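Local coordinates for YfkN protein (Bacillus subtilis subsp. subtilis, PDB 3GVE), which belongs to the calcineurin-like phosphoesterase family and carries one manganese and one magnesium ion in a shared metal site, at residues D81-G86 / D119-G124; I242-S247 / G288-K293; K269-G274 / A304-S309. One frame throughout, in Å; residues are numbered along the deposited sequence. Where two conformers were deposited one is given.

Overall arrangement
Contact 1 lies among the helices, whereas contacts 2 and 3 both join the two beta sheets of a calcineurin-like phosphoesterase fold. It joins the ends of helices 70-85 and 115-123 and precedes the others along the chain. Its centre lies about 30 Å from that of contact 2 and 37 Å from that of contact 3, across the middle of the chain. Contacts 2 and 3 have centres about 7 Å apart and alternate in sequence. Strands 286-297 and 300-312 are sheet neighbours, and residues 288-293 and 304-309 touch through backbone pairs at Lys-293. One helix pair is thus fixed on one side of the chain's centre, and the two sheets are tied together on the other.

Contact 1: D81-G86 / D119-G124; sequences DDIISG and DGTIKG
Ile-84 and Gly-120 bring their backbones to a CA–CA distance of 3.8 Å where two helix ends cross. The axes of the segments 81-85 and 119-123 approach to 7.3 Å at an angle of 67°, a close crossing that depends on Gly-120. A CB there would point straight at the other helix, into the space held by Ile-83 O and Ile-84 CA. With hydrogen alone, Gly-120 CA comes to 3.1 Å from Ile-83 O. That carbonyl is already engaged by its own chain, since Gly-86 N is hydrogen-bonded to Ile-83 O. Gly-86, with positive phi (87°), then turns the chain out of the helix, a conformation that glycine adopts readily.

Ile-83 flanks the crossing with its CG2 methyl, which is anti to the backbone N and rests 3.6 Å from Thr-121 N, over the peptide joining Gly-120 and Thr-121. Thr-121 OG1, 3.8 Å from the same methyl CG2 of Ile-83, gives its hydrogen bond to Phe-117 O and offers the isoleucine a mere van der Waals contact. At the exposed edge of the crossing Lys-123 stretches its extended chain across, and its NZ reaches Ile-84 O at 2.9 Å, nearly along the C=O axis (166°). A positive charge beside the C-terminal end of helix 70-85 would be electrostatically favourable.

Nearer the start of helix 115-123, Ile-83 packs on Phe-117 and Ile-84 on Asp-116, while His-90, in the loop after helix 70-85, touches both Ile-83 and Thr-121.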
loop_
_atom_site.group_PDB
_atom_site.type_symbol
_atom_site.label_atom_id
_atom_site.label_comp_id
_atom_site.label_asym_id
_atom_site.label_seq_id
_atom_site.Cartn_x
_atom_site.Cartn_y
_atom_site.Cartn_z
ATOM N N ASP A 81 -1.703 26.245 -4.448
ATOM C CA ASP A 81 -2.030 27.477 -5.148
ATOM C C ASP A 81 -1.047 27.796 -6.263
ATOM O O ASP A 81 -1.461 28.100 -7.368
ATOM C CB ASP A 81 -2.154 28.643 -4.164
ATOM C CG ASP A 81 -3.346 28.499 -3.257
ATOM O OD1 ASP A 81 -4.347 27.910 -3.690
ATOM O OD2 ASP A 81 -3.281 28.973 -2.113
ATOM N N ASP A 82 0.241 27.688 -5.975
ATOM C CA ASP A 82 1.267 27.971 -6.979
ATOM C C ASP A 82 1.370 26.914 -8.083
ATOM O O ASP A 82 1.723 27.227 -9.205
ATOM C CB ASP A 82 2.617 28.196 -6.333
ATOM C CG ASP A 82 2.658 29.451 -5.493
ATOM O OD1 ASP A 82 1.884 30.370 -5.782
ATOM O OD2 ASP A 82 3.436 29.470 -4.535
ATOM N N ILE A 83 1.031 25.667 -7.766
ATOM C CA ILE A 83 1.004 24.629 -8.784
ATOM C C ILE A 83 -0.183 24.892 -9.717
ATOM O O ILE A 83 -0.061 24.817 -10.925
ATOM C CB ILE A 83 0.986 23.224 -8.145
ATOM C CG1 ILE A 83 2.360 22.913 -7.533
ATOM C CG2 ILE A 83 0.600 22.161 -9.179
ATOM C CD1 ILE A 83 2.414 21.634 -6.624
ATOM N N ILE A 84 -1.317 25.264 -9.144
ATOM C CA ILE A 84 -2.516 25.532 -9.938
ATOM C C ILE A 84 -2.330 26.681 -10.939
ATOM O O ILE A 84 -2.735 26.583 -12.081
ATOM C CB ILE A 84 -3.720 25.770 -9.017
ATOM C CG1 ILE A 84 -4.230 24.423 -8.496
ATOM C CG2 ILE A 84 -4.822 26.525 -9.729
ATOM C CD1 ILE A 84 -5.326 24.533 -7.476
ATOM N N SER A 85 -1.670 27.734 -10.490
ATOM C CA SER A 85 -1.435 28.927 -11.293
ATOM C C SER A 85 -0.292 28.723 -12.279
ATOM O O SER A 85 -0.134 29.490 -13.218
ATOM C CB SER A 85 -1.127 30.118 -10.382
ATOM O OG SER A 85 0.165 30.032 -9.827
ATOM N N GLY A 86 0.512 27.684 -12.050
ATOM C CA GLY A 86 1.651 27.397 -12.907
ATOM C C GLY A 86 2.889 28.149 -12.472
ATOM O O GLY A 86 3.924 28.084 -13.098
ATOM N N ASP A 119 -4.744 19.936 -13.457
ATOM C CA ASP A 119 -4.447 20.859 -14.549
ATOM C C ASP A 119 -3.168 21.636 -14.225
ATOM O O ASP A 119 -2.325 21.802 -15.070
ATOM C CB ASP A 119 -5.597 21.842 -14.792
ATOM C CG ASP A 119 -6.770 21.222 -15.549
ATOM O OD1 ASP A 119 -6.614 20.218 -16.257
ATOM O OD2 ASP A 119 -7.861 21.787 -15.420
ATOM N N GLY A 120 -3.037 22.097 -12.994
ATOM C CA GLY A 120 -1.861 22.851 -12.592
ATOM C C GLY A 120 -0.603 22.010 -12.662
ATOM O O GLY A 120 0.435 22.466 -13.073
ATOM N N THR A 121 -0.722 20.752 -12.258
ATOM C CA THR A 121 0.402 19.806 -12.284
ATOM C C THR A 121 0.913 19.603 -13.707
ATOM O O THR A 121 2.095 19.635 -13.951
ATOM C CB THR A 121 -0.008 18.447 -11.662
ATOM O OG1 THR A 121 -0.251 18.623 -10.273
ATOM C CG2 THR A 121 1.089 17.401 -11.829
ATOM N N ILE A 122 -0.016 19.416 -14.638
ATOM C CA ILE A 122 0.300 19.217 -16.042
ATOM C C ILE A 122 1.003 20.444 -16.652
ATOM O O ILE A 122 1.864 20.292 -17.492
ATOM C CB ILE A 122 -0.996 18.851 -16.833
ATOM C CG1 ILE A 122 -1.484 17.463 -16.420
ATOM C CG2 ILE A 122 -0.764 18.883 -18.320
ATOM C CD1 ILE A 122 -2.921 17.144 -16.870
ATOM N N LYS A 123 0.622 21.644 -16.223
ATOM C CA LYS A 123 1.173 22.894 -16.789
ATOM C C LYS A 123 2.687 22.969 -16.727
ATOM O O LYS A 123 3.313 23.543 -17.580
ATOM C CB LYS A 123 0.636 24.123 -16.051
ATOM C CG LYS A 123 -0.816 24.413 -16.283
ATOM C CD LYS A 123 -1.298 25.597 -15.437
ATOM C CE LYS A 123 -2.805 25.689 -15.538
ATOM N NZ LYS A 123 -3.315 26.907 -14.954
ATOM N N GLY A 124 3.251 22.406 -15.672
ATOM C CA GLY A 124 4.679 22.428 -15.441
ATOM C C GLY A 124 5.541 21.375 -16.175
ATOM O O GLY A 124 6.761 21.463 -16.108
#

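Contact 2: I242-S247 / G288-K293; sequences IDAIIS and GVIDLK
Ile-290 and Leu-292 meet residues 243-246 in the interior of the two-sheet beta sandwich at the heart of the calcineurin-like phosphoesterase fold. Strand 244-247 belongs to one sheet, between strands 210-215 and 275-280; strand 286-297 belongs to the other, between strands 9-17 and 300-312. The two strands face each other instead of lying side by side: their axes pass at 8.9 Å, run antiparallel at 177°, and share no hydrogen bond. The gap is bridged by side chains, which touch one another and backbone carbonyls, and apolar residues suit it. The chain leaving strand 244-247 soon supplies His-249 to the magnesium ion and His-251 to the manganese ion. The Ile-246 side chain is about 12 Å from each ion, so the contact is not part of the metal site itself.

Ile-290 has the largest share of the contact. Its CD1 stands anti to CA (chi2 179°), extending the side chain to full length toward the opposite sheet. There the methyl meets a small residue and a large one: Ala-244 CB is 3.9 Å from Ile-290 CD1, and the short alanine side chain lets the longer isoleucine approach its strand. Ile-246 starts off to the flank, but its chi2 of -51° swings CD1 back to 3.9 Å from Ile-290 CD1, and the two isoleucine side chains cross obliquely. Ile-14 and Ala-16 of strand 9-17 continue this core beside Ala-244 and Ile-246, and Val-303 covers Leu-292.

Leu-292 reaches the residue that leads into strand 244-247, with CD2 3.9 Å from Asp-243 O. The carboxylate of Asp-243 turns elsewhere, its OD2 accepting a hydrogen bond from Ile-211 N. Ile-290 CD1 also rests 3.8 Å from Ile-245 O.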
loop_
_atom_site.group_PDB
_atom_site.type_symbol
_atom_site.label_atom_id
_atom_site.label_comp_id
_atom_site.label_asym_id
_atom_site.label_seq_id
_atom_site.Cartn_x
_atom_site.Cartn_y
_atom_site.Cartn_z
ATOM N N ILE A 242 -1.855 0.353 -33.087
ATOM C CA ILE A 242 -0.992 0.544 -31.924
ATOM C C ILE A 242 0.228 -0.346 -32.083
ATOM O O ILE A 242 0.116 -1.539 -32.303
ATOM C CB ILE A 242 -1.706 0.179 -30.616
ATOM C CG1 ILE A 242 -2.906 1.104 -30.400
ATOM C CG2 ILE A 242 -0.724 0.258 -29.440
ATOM C CD1 ILE A 242 -3.819 0.722 -29.212
ATOM N N ASP A 243 1.396 0.260 -31.972
ATOM C CA ASP A 243 2.656 -0.457 -32.130
ATOM C C ASP A 243 3.315 -0.926 -30.833
ATOM O O ASP A 243 4.165 -1.788 -30.863
ATOM C CB ASP A 243 3.638 0.392 -32.924
ATOM C CG ASP A 243 3.078 0.762 -34.282
ATOM O OD1 ASP A 243 2.806 -0.150 -35.081
ATOM O OD2 ASP A 243 2.866 1.949 -34.523
ATOM N N ALA A 244 2.925 -0.325 -29.711
ATOM C CA ALA A 244 3.494 -0.667 -28.404
ATOM C C ALA A 244 2.518 -0.239 -27.333
ATOM O O ALA A 244 1.901 0.793 -27.463
ATOM C CB ALA A 244 4.814 0.053 -28.218
ATOM N N ILE A 245 2.425 -1.041 -26.278
ATOM C CA ILE A 245 1.537 -0.754 -25.153
ATOM C C ILE A 245 2.296 -0.798 -23.832
ATOM O O ILE A 245 2.926 -1.785 -23.500
ATOM C CB ILE A 245 0.357 -1.754 -25.082
ATOM C CG1 ILE A 245 -0.473 -1.688 -26.368
ATOM C CG2 ILE A 245 -0.516 -1.456 -23.862
ATOM C CD1 ILE A 245 -1.474 -2.874 -26.527
ATOM N N ILE A 246 2.209 0.294 -23.091
ATOM C CA ILE A 246 2.649 0.327 -21.707
ATOM C C ILE A 246 1.397 0.090 -20.847
ATOM O O ILE A 246 0.398 0.772 -21.011
ATOM C CB ILE A 246 3.285 1.678 -21.332
ATOM C CG1 ILE A 246 4.307 2.151 -22.384
ATOM C CG2 ILE A 246 3.907 1.607 -19.937
ATOM C CD1 ILE A 246 5.341 1.126 -22.767
ATOM N N SER A 247 1.481 -0.880 -19.944
ATOM C CA SER A 247 0.375 -1.251 -19.094
ATOM C C SER A 247 0.794 -0.985 -17.661
ATOM O O SER A 247 1.944 -0.919 -17.325
ATOM C CB SER A 247 0.040 -2.732 -19.321
ATOM O OG SER A 247 -0.994 -3.206 -18.479
ATOM N N GLY A 288 10.186 -0.837 -17.610
ATOM C CA GLY A 288 9.709 -1.504 -18.813
ATOM C C GLY A 288 10.585 -1.121 -19.990
ATOM O O GLY A 288 11.017 0.006 -20.103
ATOM N N VAL A 289 10.813 -2.079 -20.876
ATOM C CA VAL A 289 11.677 -1.870 -22.036
ATOM C C VAL A 289 11.035 -2.527 -23.241
ATOM O O VAL A 289 10.864 -3.724 -23.266
ATOM C CB VAL A 289 13.105 -2.463 -21.809
ATOM C CG1 VAL A 289 14.001 -2.190 -23.014
ATOM C CG2 VAL A 289 13.727 -1.902 -20.539
ATOM N N ILE A 290 10.679 -1.719 -24.231
ATOM C CA ILE A 290 10.198 -2.242 -25.501
ATOM C C ILE A 290 11.178 -1.893 -26.618
ATOM O O ILE A 290 11.568 -0.759 -26.772
ATOM C CB ILE A 290 8.800 -1.691 -25.841
ATOM C CG1 ILE A 290 7.772 -2.287 -24.873
ATOM C CG2 ILE A 290 8.439 -1.968 -27.277
ATOM C CD1 ILE A 290 6.351 -1.795 -25.093
ATOM N N ASP A 291 11.563 -2.906 -27.379
ATOM C CA ASP A 291 12.423 -2.725 -28.546
ATOM C C ASP A 291 11.577 -2.921 -29.792
ATOM O O ASP A 291 10.864 -3.894 -29.913
ATOM C CB ASP A 291 13.597 -3.708 -28.507
ATOM C CG ASP A 291 14.547 -3.410 -27.360
ATOM O OD1 ASP A 291 15.215 -2.382 -27.401
ATOM O OD2 ASP A 291 14.580 -4.189 -26.395
ATOM N N LEU A 292 11.653 -1.949 -30.688
ATOM C CA LEU A 292 11.020 -2.025 -32.004
ATOM C C LEU A 292 12.093 -2.015 -33.082
ATOM O O LEU A 292 12.965 -1.173 -33.064
ATOM C CB LEU A 292 10.093 -0.837 -32.234
ATOM C CG LEU A 292 8.921 -0.659 -31.253
ATOM C CD1 LEU A 292 8.059 0.540 -31.595
ATOM C CD2 LEU A 292 8.093 -1.951 -31.148
ATOM N N LYS A 293 11.918 -2.929 -34.055
ATOM C CA LYS A 293 12.777 -2.826 -35.315
ATOM C C LYS A 293 11.815 -2.374 -36.402
ATOM O O LYS A 293 10.897 -3.041 -36.786
ATOM C CB LYS A 293 13.381 -4.164 -35.659
ATOM C CG LYS A 293 14.348 -4.606 -34.687
ATOM C CD LYS A 293 14.976 -5.985 -34.987
ATOM C CE LYS A 293 15.997 -6.388 -33.951
ATOM N NZ LYS A 293 16.603 -7.809 -34.268
#

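Contact 3: K269-G274 / A304-S309; sequences KGTING and ADSKGS
Lys-269 and Gly-270 press their backbones against Gly-308 in the tight half of this contact, while water and a bent lysine side chain occupy the other half. Gly-308 N donates to Lys-269 O at 2.8 Å, a fairly straight bond (162° at the hydrogen) arriving 25° out of the carbonyl plane. Lys-307 CA adds a CA-H...O contact to the same Lys-269 O. In return Gly-270 CA lies 3.5 Å from Gly-308 O. Glycine suits both places: a CB on Gly-270 would point into Gly-308 O, and one on Gly-308 would run into Gly-270 O. Gly-270 also has the positive phi expected of the first residue in a G1 beta bulge, which it forms with Thr-271 opposite Asn-266.

Away from the glycines the packing is looser. Ser-306 OG is 3.9 Å from Thr-271 CG2, and a water bridges it to Gly-274 O, hydrogen-bonded at 2.7 Å to that carbonyl oxygen. At the outer, solvent side Lys-269 bends at both chi3 (79°) and chi4, curling back over strand 300-312 to cross the Asp-305 side chain at about a right angle. Its NZ forms a salt bridge to Asp-305 OD1 at 2.9 Å, on the syn side of that oxygen.

Asp-305 OD1 also accepts a weak hydrogen bond from Ser-306 N, and a second water joins Lys-269 NZ to Ser-306 O. The ammonium thus has two oxygen partners, a carboxylate oxygen and a water. The ion pair, set among water and at the surface, is probably well screened, whereas the backbone bond next to buried Gly-270 and Gly-308 is more sheltered.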
loop_
_atom_site.group_PDB
_atom_site.type_symbol
_atom_site.label_atom_id
_atom_site.label_comp_id
_atom_site.label_asym_id
_atom_site.label_seq_id
_atom_site.Cartn_x
_atom_site.Cartn_y
_atom_site.Cartn_z
ATOM N N LYS A 269 8.550 -13.244 -26.291
ATOM C CA LYS A 269 8.676 -11.946 -26.971
ATOM C C LYS A 269 8.044 -10.797 -26.207
ATOM O O LYS A 269 8.282 -9.641 -26.570
ATOM C CB LYS A 269 8.129 -12.026 -28.376
ATOM C CG LYS A 269 8.874 -13.071 -29.244
ATOM C CD LYS A 269 8.381 -12.948 -30.632
ATOM C CE LYS A 269 9.034 -11.750 -31.392
ATOM N NZ LYS A 269 10.390 -11.968 -31.927
ATOM N N GLY A 270 7.266 -11.088 -25.182
ATOM C CA GLY A 270 6.513 -10.070 -24.449
ATOM C C GLY A 270 5.488 -9.395 -25.285
ATOM O O GLY A 270 5.445 -8.133 -25.300
ATOM N N THR A 271 4.655 -10.132 -25.990
ATOM C CA THR A 271 3.616 -9.565 -26.860
ATOM C C THR A 271 2.207 -10.072 -26.600
ATOM O O THR A 271 2.055 -11.206 -26.139
ATOM C CB THR A 271 3.988 -9.782 -28.395
ATOM O OG1 THR A 271 4.064 -11.185 -28.617
ATOM C CG2 THR A 271 5.250 -9.118 -28.819
ATOM N N ILE A 272 1.227 -9.273 -26.954
ATOM C CA ILE A 272 -0.157 -9.711 -26.935
ATOM C C ILE A 272 -0.690 -9.353 -28.321
ATOM O O ILE A 272 -0.629 -8.208 -28.733
ATOM C CB ILE A 272 -0.982 -9.016 -25.820
ATOM C CG1 ILE A 272 -0.300 -9.178 -24.451
ATOM C CG2 ILE A 272 -2.424 -9.571 -25.808
ATOM C CD1 ILE A 272 -1.050 -8.503 -23.313
ATOM N N ASN A 273 -1.182 -10.369 -29.023
ATOM C CA ASN A 273 -1.597 -10.231 -30.418
ATOM C C ASN A 273 -0.510 -9.588 -31.265
ATOM O O ASN A 273 -0.790 -8.792 -32.132
ATOM C CB ASN A 273 -2.914 -9.460 -30.548
ATOM C CG ASN A 273 -3.511 -9.562 -31.942
ATOM O OD1 ASN A 273 -3.324 -10.547 -32.641
ATOM N ND2 ASN A 273 -4.215 -8.533 -32.347
ATOM N N GLY A 274 0.735 -9.941 -30.981
ATOM C CA GLY A 274 1.859 -9.484 -31.772
ATOM C C GLY A 274 2.370 -8.105 -31.428
ATOM O O GLY A 274 3.302 -7.656 -32.031
ATOM N N ALA A 304 8.929 -4.508 -37.919
ATOM C CA ALA A 304 9.442 -5.765 -38.481
ATOM C C ALA A 304 9.631 -6.785 -37.352
ATOM O O ALA A 304 9.535 -7.998 -37.577
ATOM C CB ALA A 304 10.725 -5.523 -39.167
ATOM N N ASP A 305 10.027 -6.342 -36.166
ATOM C CA ASP A 305 10.244 -7.252 -35.028
ATOM C C ASP A 305 10.084 -6.426 -33.762
ATOM O O ASP A 305 10.228 -5.227 -33.806
ATOM C CB ASP A 305 11.641 -7.886 -35.089
ATOM C CG ASP A 305 11.803 -9.107 -34.167
ATOM O OD1 ASP A 305 10.811 -9.661 -33.710
ATOM O OD2 ASP A 305 12.955 -9.511 -33.936
ATOM N N SER A 306 9.780 -7.078 -32.646
ATOM C CA SER A 306 9.510 -6.318 -31.386
ATOM C C SER A 306 9.812 -7.202 -30.223
ATOM O O SER A 306 9.833 -8.441 -30.330
ATOM C CB SER A 306 8.068 -5.876 -31.341
ATOM O OG SER A 306 7.235 -6.943 -31.314
ATOM N N LYS A 307 10.013 -6.616 -29.062
ATOM C CA LYS A 307 10.153 -7.380 -27.827
ATOM C C LYS A 307 9.709 -6.491 -26.665
ATOM O O LYS A 307 10.039 -5.307 -26.683
ATOM C CB LYS A 307 11.617 -7.777 -27.643
ATOM C CG LYS A 307 11.900 -8.648 -26.423
ATOM C CD LYS A 307 13.400 -8.978 -26.346
ATOM C CE LYS A 307 13.790 -9.552 -25.013
ATOM N NZ LYS A 307 13.268 -10.877 -24.841
ATOM N N GLY A 308 8.985 -7.049 -25.681
ATOM C CA GLY A 308 8.710 -6.396 -24.404
ATOM C C GLY A 308 9.417 -7.122 -23.292
ATOM O O GLY A 308 9.304 -8.373 -23.205
ATOM N N SER A 309 10.091 -6.411 -22.424
ATOM C CA SER A 309 10.761 -7.005 -21.279
ATOM C C SER A 309 10.725 -6.070 -20.109
ATOM O O SER A 309 10.408 -4.861 -20.271
ATOM C CB SER A 309 12.226 -7.311 -21.648
ATOM O OG SER A 309 12.964 -6.208 -22.010
HETATM O O HOH W 1 11.792 -10.611 -29.532
HETATM O O HOH W 2 5.280 -6.164 -32.983
#